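Local coordinates for F-actin-capping protein subunit alpha (Plasmodium berghei, PDB 7A0H), which probably binds the barbed, fast-growing ends of actin filaments and blocks subunit exchange there without severing them, and is found here as a homodimer, at residues H14-A19 with D26-L31; D47-Y52 with N92-K97; D55-I60 with I69-S74. All coordinates share one frame; numbering follows the deposited sequence.

Contact 1 (H14-A19 with D26-L31)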
loop_
_atom_site.group_PDB
_atom_site.type_symbol
_atom_site.label_atom_id
_atom_site.label_comp_id
_atom_site.label_asym_id
_atom_site.label_seq_id
_atom_site.Cartn_x
_atom_site.Cartn_y
_atom_site.Cartn_z
ATOM N N HIS A 14 -2.465 -10.740 -9.975
ATOM C CA HIS A 14 -2.415 -9.301 -9.776
ATOM C C HIS A 14 -3.048 -8.890 -8.461
ATOM O O HIS A 14 -2.508 -8.037 -7.758
ATOM C CB HIS A 14 -3.095 -8.601 -10.952
ATOM C CG HIS A 14 -2.960 -7.114 -10.923
ATOM N ND1 HIS A 14 -4.053 -6.274 -10.984
ATOM C CD2 HIS A 14 -1.875 -6.314 -10.798
ATOM C CE1 HIS A 14 -3.643 -5.018 -10.924
ATOM N NE2 HIS A 14 -2.326 -5.015 -10.808
ATOM N N VAL A 15 -4.153 -9.515 -8.072
ATOM C CA VAL A 15 -4.808 -9.105 -6.835
ATOM C C VAL A 15 -4.017 -9.543 -5.617
ATOM O O VAL A 15 -3.933 -8.815 -4.630
ATOM C CB VAL A 15 -6.260 -9.610 -6.767
ATOM C CG1 VAL A 15 -7.100 -8.891 -7.807
ATOM C CG2 VAL A 15 -6.327 -11.105 -6.939
ATOM N N LEU A 16 -3.449 -10.737 -5.649
ATOM C CA LEU A 16 -2.672 -11.170 -4.479
ATOM C C LEU A 16 -1.322 -10.479 -4.431
ATOM O O LEU A 16 -0.744 -10.332 -3.354
ATOM C CB LEU A 16 -2.486 -12.686 -4.480
ATOM C CG LEU A 16 -3.740 -13.563 -4.581
ATOM C CD1 LEU A 16 -3.428 -15.023 -4.414
ATOM C CD2 LEU A 16 -4.767 -13.195 -3.529
ATOM N N SER A 17 -0.802 -10.079 -5.588
ATOM C CA SER A 17 0.427 -9.299 -5.653
ATOM C C SER A 17 0.246 -7.981 -4.933
ATOM O O SER A 17 1.106 -7.546 -4.162
ATOM C CB SER A 17 0.822 -9.074 -7.107
ATOM O OG SER A 17 1.920 -8.195 -7.218
ATOM N N ASN A 18 -0.856 -7.307 -5.210
ATOM C CA ASN A 18 -1.025 -5.925 -4.797
ATOM C C ASN A 18 -1.697 -5.790 -3.439
ATOM O O ASN A 18 -1.734 -4.684 -2.885
ATOM C CB ASN A 18 -1.847 -5.209 -5.879
ATOM C CG ASN A 18 -1.003 -4.832 -7.096
ATOM O OD1 ASN A 18 -1.277 -5.269 -8.206
ATOM N ND2 ASN A 18 0.043 -4.048 -6.881
ATOM N N ALA A 19 -2.242 -6.872 -2.913
ATOM C CA ALA A 19 -2.948 -6.836 -1.646
ATOM C C ALA A 19 -1.983 -6.728 -0.461
ATOM O O ALA A 19 -0.960 -7.417 -0.426
ATOM C CB ALA A 19 -3.806 -8.093 -1.539
ATOM N N ASP A 26 -8.674 -12.870 3.436
ATOM C CA ASP A 26 -10.019 -12.530 2.997
ATOM C C ASP A 26 -10.059 -12.573 1.484
ATOM O O ASP A 26 -11.001 -13.123 0.890
ATOM C CB ASP A 26 -10.476 -11.173 3.524
ATOM C CG ASP A 26 -10.560 -11.129 5.075
ATOM O OD1 ASP A 26 -10.729 -12.197 5.722
ATOM O OD2 ASP A 26 -10.463 -10.012 5.638
ATOM N N LEU A 27 -9.015 -12.059 0.832
ATOM C CA LEU A 27 -9.037 -12.021 -0.632
ATOM C C LEU A 27 -9.096 -13.433 -1.231
ATOM O O LEU A 27 -9.842 -13.673 -2.197
ATOM C CB LEU A 27 -7.828 -11.266 -1.168
ATOM C CG LEU A 27 -7.838 -11.179 -2.704
ATOM C CD1 LEU A 27 -9.144 -10.553 -3.195
ATOM C CD2 LEU A 27 -6.636 -10.376 -3.197
ATOM N N ILE A 28 -8.306 -14.369 -0.683
ATOM C CA ILE A 28 -8.316 -15.744 -1.159
ATOM C C ILE A 28 -9.709 -16.340 -1.034
ATOM O O ILE A 28 -10.264 -16.893 -2.002
ATOM C CB ILE A 28 -7.307 -16.602 -0.366
ATOM C CG1 ILE A 28 -5.882 -16.084 -0.526
ATOM C CG2 ILE A 28 -7.527 -18.085 -0.735
ATOM C CD1 ILE A 28 -5.509 -15.695 -1.932
ATOM N N SER A 29 -10.294 -16.253 0.171
ATOM C CA SER A 29 -11.644 -16.744 0.426
ATOM C C SER A 29 -12.637 -16.264 -0.620
ATOM O O SER A 29 -13.520 -17.025 -1.043
ATOM C CB SER A 29 -12.102 -16.326 1.820
ATOM O OG SER A 29 -13.485 -16.571 1.985
ATOM N N ASN A 30 -12.546 -14.995 -1.032
ATOM C CA ASN A 30 -13.487 -14.496 -2.025
ATOM C C ASN A 30 -13.197 -15.119 -3.382
ATOM O O ASN A 30 -14.108 -15.312 -4.192
ATOM C CB ASN A 30 -13.411 -12.966 -2.157
ATOM C CG ASN A 30 -14.090 -12.217 -1.013
ATOM O OD1 ASN A 30 -14.900 -12.774 -0.273
ATOM N ND2 ASN A 30 -13.768 -10.931 -0.882
ATOM N N LEU A 31 -11.929 -15.431 -3.644
ATOM C CA LEU A 31 -11.543 -16.033 -4.916
ATOM C C LEU A 31 -12.052 -17.471 -5.013
ATOM O O LEU A 31 -12.455 -17.930 -6.093
ATOM C CB LEU A 31 -10.015 -15.961 -5.065
ATOM C CG LEU A 31 -9.402 -14.580 -5.354
ATOM C CD1 LEU A 31 -7.849 -14.635 -5.402
ATOM C CD2 LEU A 31 -9.957 -13.953 -6.639
#
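Helices 3-18 and 21-35 form an antiparallel helical hairpin with a very short connection. Their segments here run at 169° to each other, with axes 10.7 Å apart at closest approach. No hydrogen bond crosses between them, so methyl packing carries the contact.

Leu-27 is at the centre of the packing. Its CG is anti to the backbone N (chi1 -179°), which sends the branched end straight at the other helix, and its CD2 does almost all the touching. That methyl lies 3.7 Å from Val-15 CB, the two side chains crossing at about a right angle. It also meets Leu-16 CD2 at 3.4 Å, tighter than usual for two carbons, and Ala-19 CB at 4.0 Å. Ala-19, the first residue beyond the helix, offers just one methyl, a suitable wall where the chain is about to turn. Leu-16 starts off to one side and brings its end back to the interface, where it crosses Ile-28 at about a right angle. Leu-31, one turn on from Leu-27, meets Val-15 tip to tip, CD1 to CG2 at 4.1 Å. The compact beta-branched valine suits a place close to its own helix axis, while the longer leucines bridge the gap.

One contact of another kind involves the backbone: Leu-27 CD2 lies 3.4 Å from Val-15 O. This carbonyl also receives a weak bond from Ala-19 N, whereas Asn-18 N bonds regularly to His-14 O, so the last turn is already loosening.

Helix 39-55 packs against the pair, with Leu-16 on Ile-48 and Ile-28 on Ile-45, giving the three helices this subunit contributes to the stalk, as in other capping proteins. The second subunit packs alongside, its Leu-27 on His-14 and its Phe-11 on Asn-30.

Contact 2 (D47-Y52 with N92-K97)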
loop_
_atom_site.group_PDB
_atom_site.type_symbol
_atom_site.label_atom_id
_atom_site.label_comp_id
_atom_site.label_asym_id
_atom_site.label_seq_id
_atom_site.Cartn_x
_atom_site.Cartn_y
_atom_site.Cartn_z
ATOM N N ASP A 47 0.067 -22.675 -4.833
ATOM C CA ASP A 47 1.452 -22.412 -5.202
ATOM C C ASP A 47 1.831 -20.968 -4.935
ATOM O O ASP A 47 2.842 -20.684 -4.282
ATOM C CB ASP A 47 1.707 -22.806 -6.652
ATOM C CG ASP A 47 1.914 -24.304 -6.763
ATOM O OD1 ASP A 47 2.640 -24.836 -5.870
ATOM O OD2 ASP A 47 1.329 -24.971 -7.644
ATOM N N ILE A 48 1.019 -20.042 -5.400
ATOM C CA ILE A 48 1.321 -18.636 -5.194
ATOM C C ILE A 48 1.447 -18.311 -3.706
ATOM O O ILE A 48 2.278 -17.490 -3.291
ATOM C CB ILE A 48 0.232 -17.767 -5.840
ATOM C CG1 ILE A 48 0.540 -17.592 -7.304
ATOM C CG2 ILE A 48 0.137 -16.460 -5.099
ATOM C CD1 ILE A 48 -0.574 -16.850 -8.018
ATOM N N ILE A 49 0.609 -18.915 -2.881
ATOM C CA ILE A 49 0.684 -18.566 -1.478
ATOM C C ILE A 49 1.915 -19.219 -0.827
ATOM O O ILE A 49 2.556 -18.638 0.050
ATOM C CB ILE A 49 -0.621 -18.951 -0.792
ATOM C CG1 ILE A 49 -1.737 -18.016 -1.277
ATOM C CG2 ILE A 49 -0.573 -18.809 0.676
ATOM C CD1 ILE A 49 -1.535 -16.548 -0.819
ATOM N N SER A 50 2.267 -20.435 -1.214
ATOM C CA SER A 50 3.433 -21.038 -0.607
ATOM C C SER A 50 4.673 -20.204 -0.888
ATOM O O SER A 50 5.535 -20.070 -0.032
ATOM C CB SER A 50 3.602 -22.461 -1.111
ATOM O OG SER A 50 3.817 -22.474 -2.522
ATOM N N LYS A 51 4.797 -19.666 -2.085
ATOM C CA LYS A 51 5.959 -18.861 -2.410
ATOM C C LYS A 51 5.919 -17.552 -1.648
ATOM O O LYS A 51 6.939 -17.080 -1.131
ATOM C CB LYS A 51 6.003 -18.613 -3.908
ATOM C CG LYS A 51 7.170 -17.749 -4.377
ATOM C CD LYS A 51 8.499 -18.476 -4.279
ATOM C CE LYS A 51 9.600 -17.772 -5.082
ATOM N NZ LYS A 51 10.160 -16.606 -4.344
ATOM N N TYR A 52 4.769 -16.904 -1.666
ATOM C CA TYR A 52 4.545 -15.765 -0.795
ATOM C C TYR A 52 4.995 -16.044 0.637
ATOM O O TYR A 52 5.697 -15.231 1.254
ATOM C CB TYR A 52 3.051 -15.435 -0.861
ATOM C CG TYR A 52 2.684 -14.299 -0.030
ATOM C CD1 TYR A 52 2.817 -13.015 -0.502
ATOM C CD2 TYR A 52 2.254 -14.497 1.272
ATOM C CE1 TYR A 52 2.506 -11.937 0.290
ATOM C CE2 TYR A 52 1.948 -13.431 2.082
ATOM C CZ TYR A 52 2.068 -12.150 1.583
ATOM O OH TYR A 52 1.724 -11.081 2.378
ATOM N N ASN A 92 0.342 -26.796 5.569
ATOM C CA ASN A 92 -0.710 -26.230 4.719
ATOM C C ASN A 92 -0.542 -24.715 4.696
ATOM O O ASN A 92 -0.718 -24.032 5.723
ATOM C CB ASN A 92 -2.119 -26.610 5.158
ATOM C CG ASN A 92 -3.201 -26.106 4.173
ATOM O OD1 ASN A 92 -2.975 -25.120 3.452
ATOM N ND2 ASN A 92 -4.363 -26.855 4.079
ATOM N N HIS A 93 -0.256 -24.205 3.507
ATOM C CA HIS A 93 0.071 -22.796 3.357
ATOM C C HIS A 93 -1.162 -21.903 3.452
ATOM O O HIS A 93 -1.066 -20.791 3.978
ATOM C CB HIS A 93 0.775 -22.601 2.039
ATOM C CG HIS A 93 2.105 -23.256 1.980
ATOM N ND1 HIS A 93 3.233 -22.698 2.555
ATOM C CD2 HIS A 93 2.493 -24.414 1.410
ATOM C CE1 HIS A 93 4.265 -23.494 2.327
ATOM N NE2 HIS A 93 3.845 -24.529 1.614
ATOM N N LEU A 94 -2.307 -22.341 2.940
ATOM C CA LEU A 94 -3.502 -21.522 3.098
ATOM C C LEU A 94 -3.928 -21.509 4.552
ATOM O O LEU A 94 -4.290 -20.463 5.103
ATOM C CB LEU A 94 -4.635 -22.033 2.212
ATOM C CG LEU A 94 -4.287 -22.276 0.745
ATOM C CD1 LEU A 94 -5.030 -23.503 0.163
ATOM C CD2 LEU A 94 -4.610 -20.994 -0.028
ATOM N N LYS A 95 -3.908 -22.672 5.188
ATOM C CA LYS A 95 -4.303 -22.723 6.584
ATOM C C LYS A 95 -3.194 -22.243 7.523
ATOM O O LYS A 95 -3.485 -21.861 8.663
ATOM C CB LYS A 95 -4.697 -24.166 6.925
ATOM C CG LYS A 95 -5.892 -24.768 6.174
ATOM C CD LYS A 95 -7.225 -24.166 6.689
ATOM C CE LYS A 95 -8.482 -24.871 6.113
ATOM N NZ LYS A 95 -9.792 -24.044 6.153
ATOM N N ARG A 96 -1.935 -22.271 7.082
ATOM C CA ARG A 96 -0.799 -21.948 7.958
ATOM C C ARG A 96 -0.803 -22.857 9.184
ATOM O O ARG A 96 -0.855 -22.415 10.338
ATOM C CB ARG A 96 -0.797 -20.477 8.382
ATOM C CG ARG A 96 -0.436 -19.509 7.251
ATOM C CD ARG A 96 -0.026 -18.143 7.779
ATOM N NE ARG A 96 0.314 -17.225 6.683
ATOM C CZ ARG A 96 0.562 -15.918 6.843
ATOM N NH1 ARG A 96 0.501 -15.360 8.058
ATOM N NH2 ARG A 96 0.893 -15.169 5.798
ATOM N N LYS A 97 -0.770 -24.153 8.914
ATOM C CA LYS A 97 -0.707 -25.137 9.974
ATOM C C LYS A 97 0.140 -26.289 9.528
ATOM O O LYS A 97 0.391 -26.476 8.335
ATOM C CB LYS A 97 -2.081 -25.635 10.421
ATOM C CG LYS A 97 -2.889 -26.373 9.340
ATOM C CD LYS A 97 -4.115 -27.111 9.965
ATOM C CE LYS A 97 -5.016 -27.787 8.935
ATOM N NZ LYS A 97 -6.248 -28.317 9.626
#
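A beta hairpin turn, closed by a G1 bulge, lies against helix 39-55. In the turn joining strands 87-92 and 97-103, two residues, Arg-96 and Lys-97, stand opposite the single Asn-92, and Arg-96 takes the left-handed conformation of the bulge's first position. Asn-92 shapes the turn with an Asx motif: its OD1 accepts a straight bond from Lys-95 N at 3.1 Å, the donor standing above the amide carbonyl plane.

His-93 makes the main contact. One face of its imidazole lies flat on Ser-50, whose CB sits 3.3 Å from the ring centroid and 9° off the normal, a CH-pi contact. A small serine allows the ring so close to the helix. Its OG, in the crowded position between backbone N and carbonyl carbon, donates a hydrogen bond to Asp-47 O at 2.7 Å, meeting a lone pair of that oxygen in the carbonyl plane. Asp-47 O also accepts from Lys-51 N.

Beside this, Ile-49 CG2 packs 3.9 Å from His-93 O, and its CG1 branch approaches Leu-94 CD2 at 4.3 Å. Arg-96, itself exposed, brings NH2 to the ring edge of Tyr-52, 4.2 Å from its CE2.

Tyr-80 adds its ring to His-93 at a steep angle, and Asn-53 ND2 bonds weakly to His-93 ND1. Helix 21-35 packs against the same group, Val-24 on Ile-49 and Lys-32 on Leu-94.

Contact 3 (D55-I60 with I69-S74)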
loop_
_atom_site.group_PDB
_atom_site.type_symbol
_atom_site.label_atom_id
_atom_site.label_comp_id
_atom_site.label_asym_id
_atom_site.label_seq_id
_atom_site.Cartn_x
_atom_site.Cartn_y
_atom_site.Cartn_z
ATOM N N ASP A 55 8.690 -16.203 0.829
ATOM C CA ASP A 55 9.268 -14.882 0.673
ATOM C C ASP A 55 9.181 -14.046 1.942
ATOM O O ASP A 55 9.799 -12.981 2.016
ATOM C CB ASP A 55 8.613 -14.151 -0.484
ATOM C CG ASP A 55 9.035 -14.735 -1.794
ATOM O OD1 ASP A 55 9.863 -15.676 -1.743
ATOM O OD2 ASP A 55 8.595 -14.264 -2.849
ATOM N N ASN A 56 8.331 -14.414 2.890
ATOM C CA ASN A 56 8.113 -13.537 4.026
ATOM C C ASN A 56 8.453 -14.223 5.326
ATOM O O ASN A 56 8.064 -13.723 6.390
ATOM C CB ASN A 56 6.681 -13.032 4.051
ATOM C CG ASN A 56 6.432 -11.987 2.971
ATOM O OD1 ASN A 56 6.980 -10.864 3.051
ATOM N ND2 ASN A 56 5.680 -12.367 1.924
ATOM N N TYR A 57 9.154 -15.362 5.290
ATOM C CA TYR A 57 9.630 -15.946 6.533
ATOM C C TYR A 57 8.464 -15.997 7.494
ATOM O O TYR A 57 8.562 -15.515 8.629
ATOM C CB TYR A 57 10.800 -15.144 7.156
ATOM C CG TYR A 57 11.995 -15.142 6.242
ATOM C CD1 TYR A 57 12.927 -16.162 6.274
ATOM C CD2 TYR A 57 12.147 -14.151 5.323
ATOM C CE1 TYR A 57 13.967 -16.197 5.369
ATOM C CE2 TYR A 57 13.193 -14.162 4.439
ATOM C CZ TYR A 57 14.107 -15.165 4.487
ATOM O OH TYR A 57 15.121 -15.173 3.604
ATOM N N ILE A 58 7.359 -16.539 7.004
ATOM C CA ILE A 58 6.132 -16.743 7.767
ATOM C C ILE A 58 6.394 -17.786 8.847
ATOM O O ILE A 58 6.984 -18.843 8.596
ATOM C CB ILE A 58 5.002 -17.208 6.819
ATOM C CG1 ILE A 58 4.436 -16.060 5.960
ATOM C CG2 ILE A 58 3.853 -17.952 7.532
ATOM C CD1 ILE A 58 4.240 -14.844 6.701
ATOM N N LEU A 59 5.797 -17.565 9.998
ATOM C CA LEU A 59 5.781 -18.516 11.084
ATOM C C LEU A 59 4.517 -19.356 11.155
ATOM O O LEU A 59 3.426 -18.810 11.312
ATOM C CB LEU A 59 5.863 -17.780 12.423
ATOM C CG LEU A 59 7.051 -16.813 12.690
ATOM C CD1 LEU A 59 6.886 -16.337 14.134
ATOM C CD2 LEU A 59 8.330 -17.583 12.409
ATOM N N ILE A 60 4.700 -20.661 11.267
ATOM C CA ILE A 60 3.603 -21.595 11.487
ATOM C C ILE A 60 3.809 -22.259 12.835
ATOM O O ILE A 60 4.841 -22.871 13.074
ATOM C CB ILE A 60 3.490 -22.648 10.369
ATOM C CG1 ILE A 60 3.062 -21.899 9.115
ATOM C CG2 ILE A 60 2.484 -23.703 10.804
ATOM C CD1 ILE A 60 3.045 -22.705 7.892
ATOM N N ILE A 69 9.472 -22.279 10.416
ATOM C CA ILE A 69 9.634 -21.038 9.676
ATOM C C ILE A 69 9.706 -21.372 8.204
ATOM O O ILE A 69 10.542 -22.180 7.786
ATOM C CB ILE A 69 10.862 -20.260 10.107
ATOM C CG1 ILE A 69 10.989 -20.206 11.631
ATOM C CG2 ILE A 69 10.732 -18.865 9.557
ATOM C CD1 ILE A 69 12.161 -19.408 11.998
ATOM N N ILE A 70 8.849 -20.727 7.415
ATOM C CA ILE A 70 8.723 -21.036 6.023
ATOM C C ILE A 70 9.591 -20.106 5.235
ATOM O O ILE A 70 9.338 -18.905 5.245
ATOM C CB ILE A 70 7.280 -20.858 5.533
ATOM C CG1 ILE A 70 6.215 -21.515 6.403
ATOM C CG2 ILE A 70 7.181 -21.408 4.177
ATOM C CD1 ILE A 70 6.435 -22.969 6.598
ATOM N N CYS A 71 10.543 -20.637 4.470
ATOM C CA CYS A 71 11.363 -19.777 3.611
ATOM C C CYS A 71 12.202 -20.710 2.757
ATOM O O CYS A 71 12.288 -21.903 3.065
ATOM C CB CYS A 71 12.286 -18.868 4.446
ATOM S SG CYS A 71 13.331 -19.860 5.633
ATOM N N LYS A 72 12.947 -20.135 1.794
ATOM C CA LYS A 72 13.807 -20.973 0.956
ATOM C C LYS A 72 14.675 -21.875 1.795
ATOM O O LYS A 72 14.791 -23.076 1.540
ATOM C CB LYS A 72 14.768 -20.141 0.120
ATOM C CG LYS A 72 14.203 -19.185 -0.815
ATOM C CD LYS A 72 15.324 -18.334 -1.364
ATOM C CE LYS A 72 14.756 -17.338 -2.367
ATOM N NZ LYS A 72 15.834 -16.497 -2.929
ATOM N N GLU A 73 15.366 -21.266 2.766
ATOM C CA GLU A 73 16.439 -21.921 3.513
ATOM C C GLU A 73 15.914 -23.099 4.329
ATOM O O GLU A 73 16.666 -24.049 4.614
ATOM C CB GLU A 73 17.121 -20.836 4.379
ATOM C CG GLU A 73 17.968 -19.867 3.529
ATOM C CD GLU A 73 17.233 -18.591 2.995
ATOM O OE1 GLU A 73 16.070 -18.274 3.365
ATOM O OE2 GLU A 73 17.849 -17.893 2.149
ATOM N N SER A 74 14.647 -23.068 4.744
ATOM C CA SER A 74 14.160 -24.231 5.455
ATOM C C SER A 74 13.620 -25.302 4.514
ATOM O O SER A 74 13.436 -26.426 4.973
ATOM C CB SER A 74 13.060 -23.858 6.462
ATOM O OG SER A 74 11.934 -23.208 5.856
#
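Asp-55 bonds with Lys-51 in a salt bridge, and Asn-56 ND2 bonds to Tyr-52 O, tying both residues to helix 39-55. Tyr-57 then adopts a left-handed backbone conformation, and its CA approaches Ile-70 O at 3.2 Å in a CA-H...O contact. With CG beside its own backbone N, the phenol ring reaches along the second segment. Ring atom CE1 touches Cys-71 CB at 3.3 Å, and Cys-71 SG lies obliquely 4.7 Å from the ring centroid, a sulfur-aromatic contact. At the tip, Tyr-57 OH donates to Glu-73 OE1 over a long 3.3 Å, from somewhat above the carboxylate plane, although ring and carboxylate are only 11° apart in orientation.

Ile-58 takes the chain into the hairpin. Its O receives Ile-70 N at 2.9 Å, almost straight at 171° and nearly along the C=O axis. Leu-59 and Ile-69 form an antiparallel non-hydrogen-bonded pair and lie side by side, Leu-59 CD2 against Ile-69 CG1 at 3.8 Å; both pack on strand 154-167. Ile-60 crosses Ile-70 obliquely, their CD1 methyls 3.6 Å apart, and both touch Val-91 of strand 87-92. Branched aliphatics suit such strands, filling both faces of the hairpin, that of Leu-59 and Ile-69 and that of Ile-70.

Past the pairing, Ser-74 OG donates to Ile-69 O at 2.6 Å and accepts from Cys-71 N, so one buried hydroxyl satisfies two backbone groups as the chain turns away.

The chemistry is therefore mostly hydrophobic, with few polar links. Glu-73 offers its carboxylate to the hydroxyl of Tyr-57, whose ring packs on Phe-174 and Leu-176; a donor there would tend to favour the ionised carboxylate, though the long bond suggests a modest effect.

Overall arrangement
The three contacts follow one another through the first third of the chain. Contact 1 closes before contact 2 opens, and contact 3 is nested in the loop that contact 2 closes. Between centres, contacts 1 and 2 lie about 13 Å apart and contacts 2 and 3 about 10 Å, but contacts 1 and 3 are about 20 Å apart and do not touch. Contact 2 is thus the bridge: Ile-48 and Ile-49 of helix 39-55 pack on Leu-16 and Ile-28 of contact 1, while His-93 and Arg-96 pack on Ile-70 and Ile-58 of contact 3. The series connects the helical stalk, where the second subunit packs, to small hairpins and on to the long five-stranded sheet.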